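PDB 4JIX: projannalysin, which is the zymogen of jannalysin, a small soluble zinc-dependent metallopeptidase of the minigluzincin type that probably hydrolyses peptide bonds once activated. Local coordinates for residues A[19-29]-A[69-79]. The protein carries 1 engineered substitution. Sequence-based numbering, arbitrary orientation.
With ZN (zinc ion), chain C.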
loop_
_atom_site.group_PDB
_atom_site.type_symbol
_atom_site.label_atom_id
_atom_site.label_comp_id
_atom_site.label_asym_id
_atom_site.label_seq_id
_atom_site.Cartn_x
_atom_site.Cartn_y
_atom_site.Cartn_z
ATOM N N ILE A 19 10.595 7.043 16.978
ATOM C CA ILE A 19 10.592 5.577 16.830
ATOM C C ILE A 19 11.947 5.008 17.277
ATOM O O ILE A 19 11.970 4.017 18.009
ATOM C CB ILE A 19 10.195 5.146 15.393
ATOM C CG1 ILE A 19 8.716 5.520 15.126
ATOM C CG2 ILE A 19 10.422 3.635 15.152
ATOM C CD1 ILE A 19 8.325 5.670 13.619
ATOM N N LEU A 20 13.066 5.644 16.876
ATOM C CA LEU A 20 14.396 5.212 17.341
ATOM C C LEU A 20 14.454 5.254 18.869
ATOM O O LEU A 20 15.017 4.348 19.473
ATOM C CB LEU A 20 15.524 6.071 16.744
ATOM C CG LEU A 20 15.731 6.015 15.229
ATOM C CD1 LEU A 20 16.599 7.183 14.783
ATOM C CD2 LEU A 20 16.386 4.671 14.783
ATOM N N ILE A 21 13.823 6.275 19.502
ATOM C CA ILE A 21 13.790 6.389 20.967
ATOM C C ILE A 21 12.923 5.255 21.561
ATOM O O ILE A 21 13.429 4.517 22.402
ATOM C CB ILE A 21 13.345 7.801 21.475
ATOM C CG1 ILE A 21 14.445 8.853 21.178
ATOM C CG2 ILE A 21 13.040 7.786 23.001
ATOM C CD1 ILE A 21 13.990 10.400 21.258
ATOM N N SER A 22 11.656 5.077 21.075
ATOM C CA SER A 22 10.733 4.055 21.600
ATOM C C SER A 22 11.277 2.630 21.399
ATOM O O SER A 22 11.089 1.785 22.274
ATOM C CB SER A 22 9.341 4.194 20.987
ATOM O OG SER A 22 9.340 3.832 19.613
ATOM N N LEU A 23 12.001 2.379 20.288
ATOM C CA LEU A 23 12.602 1.068 20.028
ATOM C C LEU A 23 13.956 0.901 20.709
ATOM O O LEU A 23 14.517 -0.191 20.661
ATOM C CB LEU A 23 12.766 0.816 18.521
ATOM C CG LEU A 23 11.509 0.415 17.737
ATOM C CD1 LEU A 23 11.826 0.337 16.249
ATOM C CD2 LEU A 23 10.938 -0.934 18.225
ATOM N N ASN A 24 14.480 1.965 21.351
ATOM C CA ASN A 24 15.784 1.987 22.043
ATOM C C ASN A 24 16.950 1.637 21.074
ATOM O O ASN A 24 17.809 0.802 21.379
ATOM C CB ASN A 24 15.788 1.070 23.282
ATOM C CG ASN A 24 16.935 1.315 24.242
ATOM O OD1 ASN A 24 17.316 2.455 24.531
ATOM N ND2 ASN A 24 17.512 0.241 24.757
ATOM N N ILE A 25 16.949 2.267 19.891
ATOM C CA ILE A 25 18.013 2.096 18.892
ATOM C C ILE A 25 18.977 3.295 19.026
ATOM O O ILE A 25 18.569 4.446 18.783
ATOM C CB ILE A 25 17.443 1.962 17.440
ATOM C CG1 ILE A 25 16.556 0.695 17.252
ATOM C CG2 ILE A 25 18.574 2.013 16.382
ATOM C CD1 ILE A 25 15.627 0.726 15.963
ATOM N N ASN A 26 20.239 3.037 19.415
ATOM C CA ASN A 26 21.234 4.111 19.499
ATOM C C ASN A 26 22.250 4.012 18.357
ATOM O O ASN A 26 23.255 4.725 18.358
ATOM C CB ASN A 26 21.958 4.189 20.852
ATOM C CG ASN A 26 22.754 5.488 20.995
ATOM O OD1 ASN A 26 22.319 6.567 20.570
ATOM N ND2 ASN A 26 23.974 5.406 21.492
ATOM N N GLU A 27 22.001 3.147 17.373
ATOM C CA GLU A 27 22.893 3.109 16.226
ATOM C C GLU A 27 22.485 4.237 15.309
ATOM O O GLU A 27 21.291 4.498 15.154
ATOM C CB GLU A 27 22.829 1.753 15.496
ATOM C CG GLU A 27 23.639 0.673 16.182
ATOM C CD GLU A 27 23.443 -0.676 15.529
ATOM O OE1 GLU A 27 22.404 -1.324 15.796
ATOM O OE2 GLU A 27 24.297 -1.053 14.696
ATOM N N SER A 28 23.464 4.909 14.713
ATOM C CA SER A 28 23.224 6.007 13.782
ATOM C C SER A 28 22.623 5.488 12.468
ATOM O O SER A 28 22.971 4.394 12.023
ATOM C CB SER A 28 24.542 6.729 13.497
ATOM O OG SER A 28 24.410 8.135 13.563
ATOM N N ILE A 29 21.699 6.244 11.864
ATOM C CA ILE A 29 21.129 5.860 10.566
ATOM C C ILE A 29 21.142 7.068 9.624
ATOM O O ILE A 29 21.235 8.221 10.066
ATOM C CB ILE A 29 19.705 5.229 10.641
ATOM C CG1 ILE A 29 18.648 6.207 11.211
ATOM C CG2 ILE A 29 19.705 3.889 11.367
ATOM C CD1 ILE A 29 17.171 5.902 10.751
ATOM N N ILE A 69 7.684 3.514 8.906
ATOM C CA ILE A 69 9.018 3.697 9.487
ATOM C C ILE A 69 9.233 2.657 10.591
ATOM O O ILE A 69 10.321 2.083 10.664
ATOM C CB ILE A 69 9.228 5.151 9.995
ATOM C CG1 ILE A 69 9.201 6.160 8.819
ATOM C CG2 ILE A 69 10.547 5.285 10.791
ATOM C CD1 ILE A 69 8.891 7.636 9.241
ATOM N N LEU A 70 8.208 2.428 11.454
ATOM C CA LEU A 70 8.251 1.422 12.520
ATOM C C LEU A 70 8.573 0.047 11.933
ATOM O O LEU A 70 9.403 -0.663 12.493
ATOM C CB LEU A 70 6.916 1.361 13.286
ATOM C CG LEU A 70 6.804 0.349 14.447
ATOM C CD1 LEU A 70 7.739 0.703 15.638
ATOM C CD2 LEU A 70 5.354 0.226 14.930
ATOM N N HIS A 71 7.935 -0.318 10.812
ATOM C CA HIS A 71 8.204 -1.604 10.155
ATOM C C HIS A 71 9.706 -1.744 9.827
ATOM O O HIS A 71 10.320 -2.743 10.190
ATOM C CB HIS A 71 7.367 -1.771 8.860
ATOM C CG HIS A 71 7.561 -3.115 8.206
ATOM N ND1 HIS A 71 6.671 -4.152 8.412
ATOM C CD2 HIS A 71 8.566 -3.551 7.411
ATOM C CE1 HIS A 71 7.136 -5.175 7.704
ATOM N NE2 HIS A 71 8.300 -4.871 7.113
ATOM N N GLU A 72 10.283 -0.753 9.140
ATOM C CA GLU A 72 11.702 -0.824 8.745
ATOM C C GLU A 72 12.654 -0.872 9.932
ATOM O O GLU A 72 13.692 -1.537 9.871
ATOM C CB GLU A 72 12.094 0.394 7.892
ATOM C CG GLU A 72 11.153 0.695 6.742
ATOM C CD GLU A 72 10.998 -0.424 5.742
ATOM O OE1 GLU A 72 11.869 -1.319 5.692
ATOM O OE2 GLU A 72 9.967 -0.429 5.038
ATOM N N LEU A 73 12.338 -0.090 10.974
ATOM C CA LEU A 73 13.225 0.035 12.110
ATOM C C LEU A 73 13.125 -1.166 13.046
ATOM O O LEU A 73 14.119 -1.466 13.702
ATOM C CB LEU A 73 13.043 1.386 12.827
ATOM C CG LEU A 73 13.479 2.625 11.985
ATOM C CD1 LEU A 73 13.356 3.908 12.779
ATOM C CD2 LEU A 73 14.935 2.487 11.449
ATOM N N ILE A 74 11.999 -1.910 13.040
ATOM C CA ILE A 74 11.908 -3.164 13.803
ATOM C C ILE A 74 12.930 -4.150 13.192
ATOM O O ILE A 74 13.708 -4.738 13.941
ATOM C CB ILE A 74 10.468 -3.755 13.875
ATOM C CG1 ILE A 74 9.582 -2.888 14.807
ATOM C CG2 ILE A 74 10.492 -5.235 14.376
ATOM C CD1 ILE A 74 8.092 -3.185 14.669
ATOM N N HIS A 75 12.988 -4.246 11.837
ATOM C CA HIS A 75 13.970 -5.087 11.139
ATOM C C HIS A 75 15.391 -4.730 11.600
ATOM O O HIS A 75 16.181 -5.619 11.901
ATOM C CB HIS A 75 13.884 -4.908 9.608
ATOM C CG HIS A 75 12.734 -5.602 8.957
ATOM N ND1 HIS A 75 12.590 -6.975 9.022
ATOM C CD2 HIS A 75 11.731 -5.090 8.211
ATOM C CE1 HIS A 75 11.508 -7.256 8.317
ATOM N NE2 HIS A 75 10.958 -6.155 7.812
ATOM N N PHE A 76 15.704 -3.427 11.645
ATOM C CA PHE A 76 17.019 -2.964 12.055
ATOM C C PHE A 76 17.291 -3.355 13.509
ATOM O O PHE A 76 18.382 -3.851 13.804
ATOM C CB PHE A 76 17.166 -1.443 11.849
ATOM C CG PHE A 76 18.532 -0.884 12.200
ATOM C CD1 PHE A 76 18.653 0.315 12.899
ATOM C CD2 PHE A 76 19.700 -1.534 11.789
ATOM C CE1 PHE A 76 19.914 0.847 13.194
ATOM C CE2 PHE A 76 20.959 -0.998 12.081
ATOM C CZ PHE A 76 21.057 0.182 12.792
ATOM N N LYS A 77 16.286 -3.193 14.400
ATOM C CA LYS A 77 16.455 -3.537 15.814
ATOM C C LYS A 77 16.743 -5.040 16.039
ATOM O O LYS A 77 17.637 -5.372 16.813
ATOM C CB LYS A 77 15.228 -3.125 16.640
ATOM C CG LYS A 77 15.555 -3.081 18.132
ATOM C CD LYS A 77 14.341 -3.275 18.966
ATOM C CE LYS A 77 14.692 -3.365 20.427
ATOM N NZ LYS A 77 13.574 -2.856 21.260
ATOM N N ILE A 78 15.983 -5.929 15.383
ATOM C CA ILE A 78 16.112 -7.377 15.587
ATOM C C ILE A 78 17.221 -8.007 14.702
ATOM O O ILE A 78 17.501 -9.203 14.837
ATOM C CB ILE A 78 14.740 -8.086 15.385
ATOM C CG1 ILE A 78 14.252 -8.013 13.909
ATOM C CG2 ILE A 78 13.701 -7.525 16.379
ATOM C CD1 ILE A 78 13.123 -8.908 13.542
ATOM N N LYS A 79 17.840 -7.210 13.810
ATOM C CA LYS A 79 18.888 -7.654 12.884
ATOM C C LYS A 79 18.379 -8.836 12.028
ATOM O O LYS A 79 19.025 -9.885 11.932
ATOM C CB LYS A 79 20.205 -8.008 13.631
ATOM C CG LYS A 79 20.782 -6.854 14.499
ATOM C CD LYS A 79 21.255 -5.650 13.648
ATOM C CE LYS A 79 21.840 -4.500 14.453
ATOM N NZ LYS A 79 20.811 -3.762 15.216
HETATM ZN ZN ZN C . 9.598 -6.202 6.173
HETATM O O HOH W 1 8.264 -6.257 4.447
#
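L73 packs against I19, L20 and L23 in an apolar cluster. Its CD1 meets I19 CG2 and, at 3.7 Å, L20 CD2; its CB touches L23 CD1, and its CD2 faces I29 CD1. Nearby, I19 CD1 rests on I69 CG2 at 3.6 Å, while L23 spreads its two methyls, CD1 over the L73 backbone and CD2 against I74 CG1.

F76 reaches the loop after helix 12-22 because its CG stands anti to the backbone N (chi1 -178°). There I25 CG2 and I29 CG2 converge on CE1, each at 3.6 Å, and E27 CB touches CZ; F43 meets the same ring from elsewhere.

Two lysines supply the polar links. K77, extended alongside I25, gives NZ to L23 O at 2.9 Å from above the carbonyl plane, and the same ammonium forms a salt bridge with E90. With an alanine here, L23 O would probably lose this donor and E90 this cationic partner. K79 turns at chi2 (-66°) and chi4 (-72°), which brings NZ back to F76 O at 2.8 Å and to the syn lone pair of E27 OE1 at 3.0 Å, a salt bridge that clips the loop to helix 62-78.

Helix 62-78 is thus two-faced: away from this packing, H71 and H75 of its HExxH motif, joined by H83, bind zinc through NE2. The chemistry implies a metal-bearing helix held from behind by aliphatic side chains and the F76 ring, with one salt bridge and one lysine-to-carbonyl bond near its C-terminal end.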